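Local coordinates for uncharacterized protein Q9I3C8_PSEAE (Pseudomonas aeruginosa, PDB 3F1T) that is of unknown function but has the hotdog fold of thioesterases and probably hydrolyses acyl-CoA thioesters, at residues Lys98-Phe103 / Ala120-Pro125; Leu35-Pro40 / Asp64-Ile69; Pro5-Ala10 / Leu25-Ala30. One frame throughout, in Å; residues are numbered along the deposited sequence.

Contact 1: residues Lys98-Phe103 / Ala120-Pro125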
ATOM      1  N   LYS B  98     -10.451 -23.653  -9.918  1.00 20.94           N
ATOM      2  CA  LYS B  98      -9.269 -24.098  -9.190  1.00 19.69           C
ATOM      3  C   LYS B  98      -9.221 -23.475  -7.804  1.00 19.82           C
ATOM      4  O   LYS B  98      -9.494 -22.291  -7.639  1.00 18.45           O
ATOM      5  CB  LYS B  98      -7.991 -23.772  -9.971  1.00 19.93           C
ATOM      6  CG  LYS B  98      -7.591 -24.848 -10.994  1.00 23.09           C
ATOM      7  CD  LYS B  98      -6.308 -24.485 -11.725  1.00 16.78           C
ATOM      8  CE  LYS B  98      -6.169 -25.307 -12.986  1.00 30.39           C
ATOM      9  NZ  LYS B  98      -5.004 -24.882 -13.830  1.00 29.77           N
ATOM     10  N   ASP B  99      -8.938 -24.295  -6.796  1.00 23.40           N
ATOM     11  CA  ASP B  99      -8.790 -23.790  -5.430  1.00 22.23           C
ATOM     12  C   ASP B  99      -7.683 -22.744  -5.363  1.00 24.05           C
ATOM     13  O   ASP B  99      -6.666 -22.864  -6.052  1.00 22.37           O
ATOM     14  CB  ASP B  99      -8.491 -24.927  -4.457  1.00 21.61           C
ATOM     15  CG  ASP B  99      -9.716 -25.755  -4.131  1.00 25.91           C
ATOM     16  OD1 ASP B  99     -10.848 -25.362  -4.513  1.00 24.51           O
ATOM     17  OD2 ASP B  99      -9.552 -26.776  -3.435  1.00 22.92           O
ATOM     18  N   VAL B 100      -7.847 -21.765  -4.472  1.00 23.78           N
ATOM     19  CA  VAL B 100      -6.800 -20.769  -4.223  1.00 21.74           C
ATOM     20  C   VAL B 100      -6.105 -21.004  -2.888  1.00 21.81           C
ATOM     21  O   VAL B 100      -6.753 -21.085  -1.835  1.00 21.66           O
ATOM     22  CB  VAL B 100      -7.352 -19.310  -4.283  1.00 21.82           C
ATOM     23  CG1 VAL B 100      -6.210 -18.289  -4.190  1.00 18.81           C
ATOM     24  CG2 VAL B 100      -8.147 -19.096  -5.556  1.00 21.58           C
ATOM     25  N   TYR B 101      -4.774 -21.047  -2.931  1.00 18.15           N
ATOM     26  CA  TYR B 101      -3.971 -21.183  -1.734  1.00 18.12           C
ATOM     27  C   TYR B 101      -3.382 -19.849  -1.306  1.00 17.71           C
ATOM     28  O   TYR B 101      -3.044 -19.005  -2.135  1.00 16.99           O
ATOM     29  CB  TYR B 101      -2.865 -22.196  -1.972  1.00 16.94           C
ATOM     30  CG  TYR B 101      -3.395 -23.587  -2.180  1.00 18.77           C
ATOM     31  CD1 TYR B 101      -3.569 -24.446  -1.107  1.00 15.78           C
ATOM     32  CD2 TYR B 101      -3.848 -23.997  -3.420  1.00 18.74           C
ATOM     33  CE1 TYR B 101      -4.050 -25.723  -1.293  1.00 19.83           C
ATOM     34  CE2 TYR B 101      -4.351 -25.278  -3.615  1.00 18.73           C
ATOM     35  CZ  TYR B 101      -4.487 -26.115  -2.534  1.00 15.63           C
ATOM     36  OH  TYR B 101      -4.972 -27.391  -2.716  1.00 28.66           O
ATOM     37  N   GLY B 102      -3.320 -19.632  -0.002  1.00 18.85           N
ATOM     38  CA  GLY B 102      -2.632 -18.468   0.519  1.00 17.37           C
ATOM     39  C   GLY B 102      -1.481 -18.943   1.365  1.00 17.95           C
ATOM     40  O   GLY B 102      -1.618 -19.925   2.075  1.00 20.43           O
ATOM     41  N   PHE B 103      -0.317 -18.313   1.208  1.00 19.74           N
ATOM     42  CA  PHE B 103       0.816 -18.546   2.097  1.00 19.58           C
ATOM     43  C   PHE B 103       1.278 -17.222   2.705  1.00 20.19           C
ATOM     44  O   PHE B 103       1.211 -16.177   2.051  1.00 18.43           O
ATOM     45  CB  PHE B 103       1.970 -19.187   1.330  1.00 20.07           C
ATOM     46  CG  PHE B 103       3.253 -19.246   2.110  1.00 16.90           C
ATOM     47  CD1 PHE B 103       4.196 -18.240   1.995  1.00 18.88           C
ATOM     48  CD2 PHE B 103       3.463 -20.251   3.037  1.00 23.03           C
ATOM     49  CE1 PHE B 103       5.340 -18.238   2.775  1.00 16.23           C
ATOM     50  CE2 PHE B 103       4.626 -20.287   3.786  1.00 21.90           C
ATOM     51  CZ  PHE B 103       5.567 -19.272   3.656  1.00 20.67           C
ATOM     52  N   ALA B 120      -1.067 -15.226  -2.788  1.00 20.32           N
ATOM     53  CA  ALA B 120      -2.017 -16.201  -3.288  1.00 18.70           C
ATOM     54  C   ALA B 120      -1.512 -16.903  -4.543  1.00 18.97           C
ATOM     55  O   ALA B 120      -0.902 -16.284  -5.415  1.00 17.35           O
ATOM     56  CB  ALA B 120      -3.366 -15.551  -3.551  1.00 19.50           C
ATOM     57  N   TYR B 121      -1.926 -18.151  -4.711  1.00 17.98           N
ATOM     58  CA  TYR B 121      -1.536 -18.919  -5.879  1.00 21.80           C
ATOM     59  C   TYR B 121      -2.494 -20.094  -6.052  1.00 22.07           C
ATOM     60  O   TYR B 121      -3.356 -20.323  -5.210  1.00 24.45           O
ATOM     61  CB  TYR B 121      -0.084 -19.396  -5.737  1.00 18.03           C
ATOM     62  CG  TYR B 121       0.119 -20.401  -4.625  1.00 17.34           C
ATOM     63  CD1 TYR B 121       0.117 -21.756  -4.904  1.00 17.18           C
ATOM     64  CD2 TYR B 121       0.116 -20.013  -3.285  1.00 11.66           C
ATOM     65  CE1 TYR B 121       0.260 -22.693  -3.908  1.00 16.03           C
ATOM     66  CE2 TYR B 121       0.294 -20.944  -2.278  1.00 13.11           C
ATOM     67  CZ  TYR B 121       0.342 -22.291  -2.605  1.00 18.54           C
ATOM     68  OH  TYR B 121       0.455 -23.265  -1.643  1.00 21.73           O
ATOM     69  N   GLN B 122      -2.404 -20.781  -7.179  1.00 26.00           N
ATOM     70  CA  GLN B 122      -3.291 -21.898  -7.431  1.00 29.37           C
ATOM     71  C   GLN B 122      -2.539 -23.188  -7.654  1.00 35.15           C
ATOM     72  O   GLN B 122      -2.590 -24.085  -6.812  1.00 39.99           O
ATOM     73  CB  GLN B 122      -4.259 -21.596  -8.565  1.00 26.57           C
ATOM     74  CG  GLN B 122      -5.414 -20.757  -8.082  1.00 20.96           C
ATOM     75  CD  GLN B 122      -6.281 -20.273  -9.206  1.00 18.05           C
ATOM     76  OE1 GLN B 122      -5.796 -19.722 -10.190  1.00 21.53           O
ATOM     77  NE2 GLN B 122      -7.584 -20.485  -9.072  1.00 20.30           N
ATOM     78  N   ASP B 123      -1.826 -23.288  -8.766  1.00 40.49           N
ATOM     79  CA  ASP B 123      -1.189 -24.552  -9.115  1.00 45.88           C
ATOM     80  C   ASP B 123       0.141 -24.692  -8.391  1.00 48.25           C
ATOM     81  O   ASP B 123       0.265 -25.473  -7.441  1.00 50.11           O
ATOM     82  CB  ASP B 123      -0.989 -24.662 -10.625  1.00 46.10           C
ATOM     83  CG  ASP B 123      -2.226 -25.160 -11.333  1.00 48.32           C
ATOM     84  OD1 ASP B 123      -2.431 -24.756 -12.500  1.00 55.15           O
ATOM     85  OD2 ASP B 123      -3.018 -25.905 -10.707  1.00 43.80           O
ATOM     86  N   ASP B 124       1.103 -23.856  -8.766  1.00 49.75           N
ATOM     87  CA  ASP B 124       2.352 -23.775  -8.020  1.00 50.57           C
ATOM     88  C   ASP B 124       2.664 -22.344  -7.573  1.00 50.22           C
ATOM     89  O   ASP B 124       2.362 -21.379  -8.282  1.00 51.37           O
ATOM     90  CB  ASP B 124       3.499 -24.357  -8.841  1.00 51.18           C
ATOM     91  N   PRO B 125       3.323 -22.213  -6.412  1.00 48.66           N
ATOM     92  CA  PRO B 125       3.681 -20.926  -5.827  1.00 48.41           C
ATOM     93  C   PRO B 125       4.475 -20.048  -6.785  1.00 48.28           C
ATOM     94  O   PRO B 125       4.791 -18.905  -6.459  1.00 48.69           O
ATOM     95  CB  PRO B 125       4.553 -21.316  -4.632  1.00 48.55           C
ATOM     96  CG  PRO B 125       4.110 -22.691  -4.277  1.00 50.29           C
ATOM     97  CD  PRO B 125       3.753 -23.345  -5.575  1.00 47.71           C
TER
HETATM   98  O   HOH W   1      -5.341 -25.071  -6.906  1.00 24.36           O

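Contact 2: residues Leu35-Pro40 / Asp64-Ile69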
ATOM      1  N   LEU B  35       2.772 -20.438   7.002  1.00 19.41           N
ATOM      2  CA  LEU B  35       1.392 -20.889   7.130  1.00 20.47           C
ATOM      3  C   LEU B  35       0.716 -20.918   5.757  1.00 18.30           C
ATOM      4  O   LEU B  35       0.831 -19.970   4.988  1.00 20.03           O
ATOM      5  CB  LEU B  35       0.622 -19.961   8.081  1.00 19.48           C
ATOM      6  CG  LEU B  35      -0.860 -20.282   8.248  1.00 26.24           C
ATOM      7  CD1 LEU B  35      -1.043 -21.380   9.291  1.00 28.19           C
ATOM      8  CD2 LEU B  35      -1.678 -19.048   8.606  1.00 25.58           C
ATOM      9  N   THR B  36       0.022 -22.012   5.457  1.00 18.09           N
ATOM     10  CA  THR B  36      -0.732 -22.157   4.214  1.00 18.72           C
ATOM     11  C   THR B  36      -2.214 -22.424   4.499  1.00 18.14           C
ATOM     12  O   THR B  36      -2.571 -23.396   5.164  1.00 18.79           O
ATOM     13  CB  THR B  36      -0.176 -23.308   3.335  1.00 18.35           C
ATOM     14  OG1 THR B  36       1.238 -23.147   3.184  1.00 21.29           O
ATOM     15  CG2 THR B  36      -0.820 -23.304   1.965  1.00 20.41           C
ATOM     16  N   LEU B  37      -3.071 -21.577   3.946  1.00 17.44           N
ATOM     17  CA  LEU B  37      -4.501 -21.804   3.962  1.00 17.64           C
ATOM     18  C   LEU B  37      -4.969 -22.138   2.557  1.00 16.90           C
ATOM     19  O   LEU B  37      -4.369 -21.700   1.576  1.00 18.45           O
ATOM     20  CB  LEU B  37      -5.231 -20.544   4.455  1.00 17.42           C
ATOM     21  CG  LEU B  37      -5.566 -20.448   5.941  1.00 20.78           C
ATOM     22  CD1 LEU B  37      -4.313 -20.542   6.775  1.00 20.43           C
ATOM     23  CD2 LEU B  37      -6.346 -19.181   6.264  1.00 18.62           C
ATOM     24  N   ARG B  38      -6.180 -22.669   2.477  1.00 16.07           N
ATOM     25  CA  ARG B  38      -6.829 -22.904   1.217  1.00 16.46           C
ATOM     26  C   ARG B  38      -8.263 -22.350   1.202  1.00 17.23           C
ATOM     27  O   ARG B  38      -9.030 -22.568   2.131  1.00 18.75           O
ATOM     28  CB  ARG B  38      -6.817 -24.399   0.893  1.00 16.46           C
ATOM     29  CG  ARG B  38      -7.476 -24.729  -0.422  1.00 18.32           C
ATOM     30  CD  ARG B  38      -7.755 -26.203  -0.547  1.00 25.46           C
ATOM     31  NE  ARG B  38      -8.819 -26.645   0.350  1.00 25.47           N
ATOM     32  CZ  ARG B  38      -9.418 -27.827   0.246  1.00 23.87           C
ATOM     33  NH1 ARG B  38      -9.137 -28.618  -0.775  1.00 25.13           N
ATOM     34  NH2 ARG B  38     -10.309 -28.208   1.143  1.00 24.93           N
ATOM     35  N   LEU B  39      -8.626 -21.705   0.097  1.00 18.53           N
ATOM     36  CA  LEU B  39     -10.006 -21.365  -0.212  1.00 17.22           C
ATOM     37  C   LEU B  39     -10.535 -22.267  -1.337  1.00 18.40           C
ATOM     38  O   LEU B  39     -10.129 -22.128  -2.484  1.00 17.77           O
ATOM     39  CB  LEU B  39     -10.067 -19.898  -0.629  1.00 17.06           C
ATOM     40  CG  LEU B  39     -11.308 -19.352  -1.341  1.00 20.06           C
ATOM     41  CD1 LEU B  39     -12.453 -19.188  -0.335  1.00 17.81           C
ATOM     42  CD2 LEU B  39     -10.965 -18.009  -1.982  1.00 15.67           C
ATOM     43  N   PRO B  40     -11.492 -23.156  -1.020  1.00 19.18           N
ATOM     44  CA  PRO B  40     -12.140 -23.973  -2.054  1.00 19.03           C
ATOM     45  C   PRO B  40     -12.984 -23.118  -3.006  1.00 20.36           C
ATOM     46  O   PRO B  40     -13.801 -22.315  -2.556  1.00 22.60           O
ATOM     47  CB  PRO B  40     -13.036 -24.922  -1.243  1.00 17.08           C
ATOM     48  CG  PRO B  40     -13.310 -24.205   0.013  1.00 19.28           C
ATOM     49  CD  PRO B  40     -12.100 -23.354   0.309  1.00 19.21           C
ATOM     50  N   ASP B  64      -5.878 -11.737   4.018  1.00 17.98           N
ATOM     51  CA  ASP B  64      -5.994 -11.127   5.336  1.00 18.27           C
ATOM     52  C   ASP B  64      -5.936 -12.169   6.432  1.00 17.36           C
ATOM     53  O   ASP B  64      -5.220 -11.994   7.413  1.00 19.84           O
ATOM     54  CB  ASP B  64      -7.282 -10.300   5.464  1.00 20.79           C
ATOM     55  CG  ASP B  64      -7.347  -9.535   6.769  1.00 19.60           C
ATOM     56  OD1 ASP B  64      -6.285  -9.208   7.336  1.00 26.04           O
ATOM     57  OD2 ASP B  64      -8.457  -9.332   7.278  1.00 29.32           O
ATOM     58  N   THR B  65      -6.755 -13.218   6.309  1.00 20.67           N
ATOM     59  CA  THR B  65      -6.791 -14.320   7.292  1.00 18.40           C
ATOM     60  C   THR B  65      -5.468 -15.082   7.388  1.00 19.02           C
ATOM     61  O   THR B  65      -4.971 -15.358   8.479  1.00 19.96           O
ATOM     62  CB  THR B  65      -7.883 -15.338   6.946  1.00 19.03           C
ATOM     63  OG1 THR B  65      -9.153 -14.678   6.896  1.00 23.19           O
ATOM     64  CG2 THR B  65      -7.930 -16.460   7.983  1.00 21.12           C
ATOM     65  N   THR B  66      -4.908 -15.443   6.246  1.00 18.80           N
ATOM     66  CA  THR B  66      -3.610 -16.104   6.228  1.00 18.82           C
ATOM     67  C   THR B  66      -2.529 -15.305   6.963  1.00 17.25           C
ATOM     68  O   THR B  66      -1.752 -15.873   7.729  1.00 18.89           O
ATOM     69  CB  THR B  66      -3.167 -16.436   4.774  1.00 17.74           C
ATOM     70  OG1 THR B  66      -4.095 -17.356   4.195  1.00 21.37           O
ATOM     71  CG2 THR B  66      -1.801 -17.077   4.758  1.00 15.46           C
ATOM     72  N   CYS B  67      -2.348 -14.034   6.602  1.00 18.77           N
ATOM     73  CA  CYS B  67      -1.376 -13.172   7.295  1.00 17.19           C
ATOM     74  C   CYS B  67      -1.641 -13.056   8.797  1.00 18.58           C
ATOM     75  O   CYS B  67      -0.732 -13.177   9.619  1.00 17.12           O
ATOM     76  CB  CYS B  67      -1.349 -11.775   6.674  1.00 20.04           C
ATOM     77  SG  CYS B  67      -0.757 -11.719   4.963  1.00 18.27           S
ATOM     78  N   GLY B  68      -2.888 -12.789   9.159  1.00 19.71           N
ATOM     79  CA  GLY B  68      -3.255 -12.745  10.575  1.00 19.40           C
ATOM     80  C   GLY B  68      -2.837 -14.002  11.307  1.00 20.33           C
ATOM     81  O   GLY B  68      -2.213 -13.945  12.384  1.00 21.41           O
ATOM     82  N   ILE B  69      -3.167 -15.156  10.736  1.00 18.26           N
ATOM     83  CA  ILE B  69      -2.963 -16.398  11.468  1.00 18.54           C
ATOM     84  C   ILE B  69      -1.502 -16.833  11.482  1.00 18.52           C
ATOM     85  O   ILE B  69      -1.071 -17.590  12.351  1.00 20.51           O
ATOM     86  CB  ILE B  69      -3.868 -17.511  10.924  1.00 19.68           C
ATOM     87  CG1 ILE B  69      -5.333 -17.180  11.218  1.00 14.82           C
ATOM     88  CG2 ILE B  69      -3.507 -18.841  11.558  1.00 15.38           C
ATOM     89  CD1 ILE B  69      -6.296 -18.275  10.783  1.00 17.31           C
TER

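Contact 3: residues Pro5-Ala10 / Leu25-Ala30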
ATOM      1  N   PRO B   5       1.718 -28.716  16.841  1.00 34.63           N
ATOM      2  CA  PRO B   5       1.182 -27.799  17.833  1.00 30.95           C
ATOM      3  C   PRO B   5       0.783 -26.486  17.169  1.00 27.74           C
ATOM      4  O   PRO B   5      -0.260 -25.924  17.495  1.00 28.57           O
ATOM      5  CB  PRO B   5       2.362 -27.570  18.796  1.00 32.66           C
ATOM      6  CG  PRO B   5       3.390 -28.588  18.435  1.00 34.73           C
ATOM      7  CD  PRO B   5       3.174 -28.878  16.982  1.00 35.48           C
ATOM      8  N   LEU B   6       1.560 -26.040  16.192  1.00 24.85           N
ATOM      9  CA  LEU B   6       1.268 -24.773  15.532  1.00 24.39           C
ATOM     10  C   LEU B   6       0.067 -24.903  14.599  1.00 21.86           C
ATOM     11  O   LEU B   6      -0.727 -23.978  14.464  1.00 24.24           O
ATOM     12  CB  LEU B   6       2.489 -24.244  14.784  1.00 23.17           C
ATOM     13  CG  LEU B   6       3.580 -23.579  15.620  1.00 28.44           C
ATOM     14  CD1 LEU B   6       4.673 -23.046  14.709  1.00 24.59           C
ATOM     15  CD2 LEU B   6       3.026 -22.473  16.513  1.00 22.79           C
ATOM     16  N   LEU B   7      -0.117 -26.102  14.057  1.00 22.79           N
ATOM     17  CA  LEU B   7      -1.245 -26.412  13.189  1.00 20.54           C
ATOM     18  C   LEU B   7      -2.537 -26.443  13.986  1.00 21.22           C
ATOM     19  O   LEU B   7      -3.562 -25.935  13.540  1.00 20.94           O
ATOM     20  CB  LEU B   7      -1.026 -27.762  12.512  1.00 19.37           C
ATOM     21  CG  LEU B   7      -2.042 -28.153  11.442  1.00 19.64           C
ATOM     22  CD1 LEU B   7      -2.081 -27.139  10.311  1.00 17.72           C
ATOM     23  CD2 LEU B   7      -1.705 -29.507  10.914  1.00 17.40           C
ATOM     24  N   GLU B   8      -2.482 -27.056  15.163  1.00 19.17           N
ATOM     25  CA  GLU B   8      -3.627 -27.128  16.050  1.00 19.48           C
ATOM     26  C   GLU B   8      -4.074 -25.728  16.422  1.00 18.99           C
ATOM     27  O   GLU B   8      -5.265 -25.405  16.368  1.00 17.08           O
ATOM     28  CB  GLU B   8      -3.272 -27.907  17.314  1.00 20.41           C
ATOM     29  CG  GLU B   8      -2.843 -29.331  17.066  1.00 29.01           C
ATOM     30  CD  GLU B   8      -3.819 -30.061  16.163  1.00 41.01           C
ATOM     31  OE1 GLU B   8      -5.049 -29.956  16.412  1.00 42.70           O
ATOM     32  OE2 GLU B   8      -3.368 -30.634  15.147  1.00 39.32           O
ATOM     33  N   ARG B   9      -3.109 -24.909  16.832  1.00 19.76           N
ATOM     34  CA  ARG B   9      -3.386 -23.520  17.142  1.00 19.93           C
ATOM     35  C   ARG B   9      -3.984 -22.780  15.957  1.00 17.73           C
ATOM     36  O   ARG B   9      -4.938 -22.035  16.115  1.00 17.01           O
ATOM     37  CB  ARG B   9      -2.130 -22.801  17.629  1.00 21.19           C
ATOM     38  CG  ARG B   9      -2.432 -21.520  18.395  1.00 24.67           C
ATOM     39  CD  ARG B   9      -1.175 -20.695  18.578  1.00 27.35           C
ATOM     40  NE  ARG B   9      -0.373 -21.189  19.690  1.00 30.71           N
ATOM     41  CZ  ARG B   9       0.824 -20.710  20.013  1.00 35.29           C
ATOM     42  NH1 ARG B   9       1.356 -19.709  19.307  1.00 34.03           N
ATOM     43  NH2 ARG B   9       1.470 -21.208  21.057  1.00 29.60           N
ATOM     44  N   ALA B  10      -3.327 -22.870  14.805  1.00 17.95           N
ATOM     45  CA  ALA B  10      -3.804 -22.167  13.617  1.00 16.32           C
ATOM     46  C   ALA B  10      -5.238 -22.555  13.334  1.00 16.33           C
ATOM     47  O   ALA B  10      -6.054 -21.708  12.946  1.00 20.04           O
ATOM     48  CB  ALA B  10      -2.911 -22.472  12.402  1.00 16.19           C
ATOM     49  N   LEU B  25     -12.700 -22.001   4.399  1.00 18.66           N
ATOM     50  CA  LEU B  25     -11.252 -21.818   4.470  1.00 19.37           C
ATOM     51  C   LEU B  25     -10.676 -22.923   5.372  1.00 21.28           C
ATOM     52  O   LEU B  25     -11.356 -23.365   6.299  1.00 20.32           O
ATOM     53  CB  LEU B  25     -10.949 -20.438   5.057  1.00 18.77           C
ATOM     54  CG  LEU B  25     -10.423 -19.354   4.121  1.00 21.51           C
ATOM     55  CD1 LEU B  25     -11.058 -19.394   2.748  1.00 22.49           C
ATOM     56  CD2 LEU B  25     -10.509 -17.973   4.739  1.00 19.38           C
ATOM     57  N   THR B  26      -9.565 -23.534   4.951  1.00 20.02           N
ATOM     58  CA  THR B  26      -8.872 -24.533   5.780  1.00 21.37           C
ATOM     59  C   THR B  26      -7.384 -24.218   5.920  1.00 21.53           C
ATOM     60  O   THR B  26      -6.802 -23.569   5.046  1.00 20.39           O
ATOM     61  CB  THR B  26      -8.997 -25.974   5.215  1.00 18.60           C
ATOM     62  OG1 THR B  26      -8.494 -26.006   3.882  1.00 20.08           O
ATOM     63  CG2 THR B  26     -10.444 -26.451   5.228  1.00 21.79           C
ATOM     64  N   VAL B  27      -6.778 -24.688   7.013  1.00 20.18           N
ATOM     65  CA  VAL B  27      -5.331 -24.625   7.186  1.00 19.05           C
ATOM     66  C   VAL B  27      -4.702 -25.897   6.660  1.00 19.99           C
ATOM     67  O   VAL B  27      -4.906 -26.972   7.222  1.00 20.72           O
ATOM     68  CB  VAL B  27      -4.918 -24.495   8.678  1.00 19.65           C
ATOM     69  CG1 VAL B  27      -3.417 -24.233   8.792  1.00 16.82           C
ATOM     70  CG2 VAL B  27      -5.687 -23.397   9.358  1.00 19.09           C
ATOM     71  N   GLU B  28      -3.834 -25.757   5.666  1.00 20.55           N
ATOM     72  CA  GLU B  28      -3.184 -26.907   5.066  1.00 20.10           C
ATOM     73  C   GLU B  28      -1.880 -27.283   5.774  1.00 21.46           C
ATOM     74  O   GLU B  28      -1.549 -28.467   5.909  1.00 22.73           O
ATOM     75  CB  GLU B  28      -2.933 -26.631   3.581  1.00 22.48           C
ATOM     76  CG  GLU B  28      -4.185 -26.213   2.845  1.00 22.14           C
ATOM     77  CD  GLU B  28      -5.097 -27.387   2.563  1.00 30.39           C
ATOM     78  OE1 GLU B  28      -4.705 -28.242   1.729  1.00 34.63           O
ATOM     79  OE2 GLU B  28      -6.191 -27.459   3.180  1.00 34.14           O
ATOM     80  N   ALA B  29      -1.135 -26.274   6.209  1.00 18.92           N
ATOM     81  CA  ALA B  29       0.151 -26.489   6.857  1.00 19.72           C
ATOM     82  C   ALA B  29       0.506 -25.273   7.698  1.00 19.93           C
ATOM     83  O   ALA B  29       0.054 -24.169   7.411  1.00 24.14           O
ATOM     84  CB  ALA B  29       1.235 -26.748   5.813  1.00 16.20           C
ATOM     85  N   ALA B  30       1.187 -25.510   8.814  1.00 21.71           N
ATOM     86  CA  ALA B  30       1.666 -24.446   9.694  1.00 20.08           C
ATOM     87  C   ALA B  30       2.930 -24.942  10.381  1.00 26.00           C
ATOM     88  O   ALA B  30       3.033 -26.113  10.752  1.00 26.51           O
ATOM     89  CB  ALA B  30       0.619 -24.102  10.719  1.00 19.46           C
TER

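Contact 1: residues Lys98-Phe103 / Ala120-Pro125
Lys98 NZ is the best-held polar atom here, gripped by two carboxylates: Asp123 across the contact and Glu95, three residues earlier in the same loop. The bond from Lys98 NZ to Asp123 OD1 is 2.9 Å long and uses the syn lone pair, on the side of OD2. The lysine runs extended beyond CG and crosses the aspartate at about a right angle. The ammonium probably offsets the repulsion between the two acids and should itself stay charged.

Beside this pair, the Gln122 amide is fixed at both ends. Gln122 NE2 donates to Lys98 O over 3.0 Å in a bent bond (140° at the hydrogen) that arrives from above the carbonyl plane, while OE1 accepts from Glu95 N. A water at the edge of the Tyr101 ring, in its plane, joins the two backbones, donating to Asp99 O (2.7 Å) and to Gln122 O (2.9 Å).

This lies at the open end of the hairpin formed by strands 100-109 and 113-121, within the antiparallel sheet that wraps the central helix of a hotdog fold. Tyr101 and Tyr121 are an antiparallel hydrogen-bonded pair: Tyr101 N reaches Tyr121 O at 2.8 Å, nearly along the C=O axis, and Tyr121 N returns to Tyr101 O at 2.9 Å. Next, Gly102 and Ala120 form a non-hydrogen-bonded pair. Val100 CG1 and Ala120 CB touch on the face that packs on helix 56-70.

On the other face, Tyr121 places CG in the crowded position between N and carbonyl carbon (chi1 67°). Its ring thereby lies over Tyr101 CB, a CH-pi contact 3.6 Å from the centroid, with Pro125 CG on the opposite ring face. The two tyrosine rings are nearly parallel, planes at 25°, but slid apart so that they barely overlap.

Contact 2: residues Leu35-Pro40 / Asp64-Ile69
Strand 35-39 belongs to the curved antiparallel sheet that wraps the central helix of this hotdog fold, and it meets that helix at 64-69. The two short axes approach to 8.4 Å and run roughly antiparallel, at 151°. Leu35 and Leu37 both point to the helix. Leu35 has CG anti to the backbone N (chi1 177°), and Leu35 CD2 arrives between Thr66 O, 3.3 Å away, and Ile69 CG2, at 3.5 Å a tight carbon contact. Two residues on, Leu37 leans against the threonines: its CB lies 3.4 Å from Thr66 OG1, the two side chains sliding past each other in opposite directions, and its CD2 tip meets Thr65 CG2 at 3.6 Å. Both hydroxyls turn back to their own helix, Thr65 OG1 bonding to Thr61 O and Thr66 OG1 to Leu62 O. The leucine carbons thus lie against oxygens already bonded within the helix as well as against Thr65 and Ile69 methyls. Leu35 also touches Val27 and Ala30 of strand 26-31, Thr66 packs on Ala104 of strand 100-109, and helix 4-15 presses Ala10 against both Leu35 and Ile69.

Contact 3: residues Pro5-Ala10 / Leu25-Ala30
Leu7 sets CG anti to its backbone N (chi1 -173°), which carries CG toward the strand, and the second torsion turns CD1 to Val27. Val27 matches it with CG1 anti to its own N (chi1 -172°), so that the side chains slide past each other in opposite directions and Leu7 CD1 meets Val27 CG1 at 3.5 Å. Val27 CG1 also faces Ala10 CB at 4.0 Å, and is flanked by positions three residues apart on one side of the helix.

Ala30 supplies the second point of contact. Ala30 CB comes up close to the helix backbone, 3.9 Å from Leu7 CA, and also meets Ala10 CB at 4.2 Å. That Val27 and Ala30, three residues apart, both turn to the helix is explained by a classic beta bulge: Glu28 and Ala29 together face Thr36 of the neighbouring strand, shifting the alternation of sides. Both bulge residues point away from the helix, and there Thr26 OG1 donates to Glu28 OE2 over 2.8 Å, meeting the carboxylate from above its plane.

The N-terminal helix runs obliquely antiparallel to strand 26-31, one of the two edge strands of this chain's sheet, the short axes 7.4 Å apart and inclined at 142°. Arg11, just beyond the segment, adds a polar tie by donating from NH2 to Val27 O.

Apart from that bond, the side-chain contacts are all apolar, with helix backbone atoms beside the Ala30 and Val27 methyls. Ala30 sits where the backbones come closest, opposite Leu7, and its small methyl is consistent with the close approach of Leu7 CA.

In the fold
From the N terminus, contact 3 comes first, folding helix 4-15 back on strand 26-31 and closing a loop of 14 intervening residues. The chain then turns into strand 34-39, which pairs with strand 26-31 and opens contact 2; that loop closes 24 residues later, on central helix 56-70. Contact 1 follows, a hairpin closure between strands 100-109 and 113-121. The three loops run in series, neither nested nor crossed, yet they adjoin in space. Strand 34-39 lies between strands 26-31 and 100-109 in one antiparallel sheet, so contact 2 borders both others through backbone pairing, and the N-terminal helix, the central helix and the hairpin are bound to a common sheet.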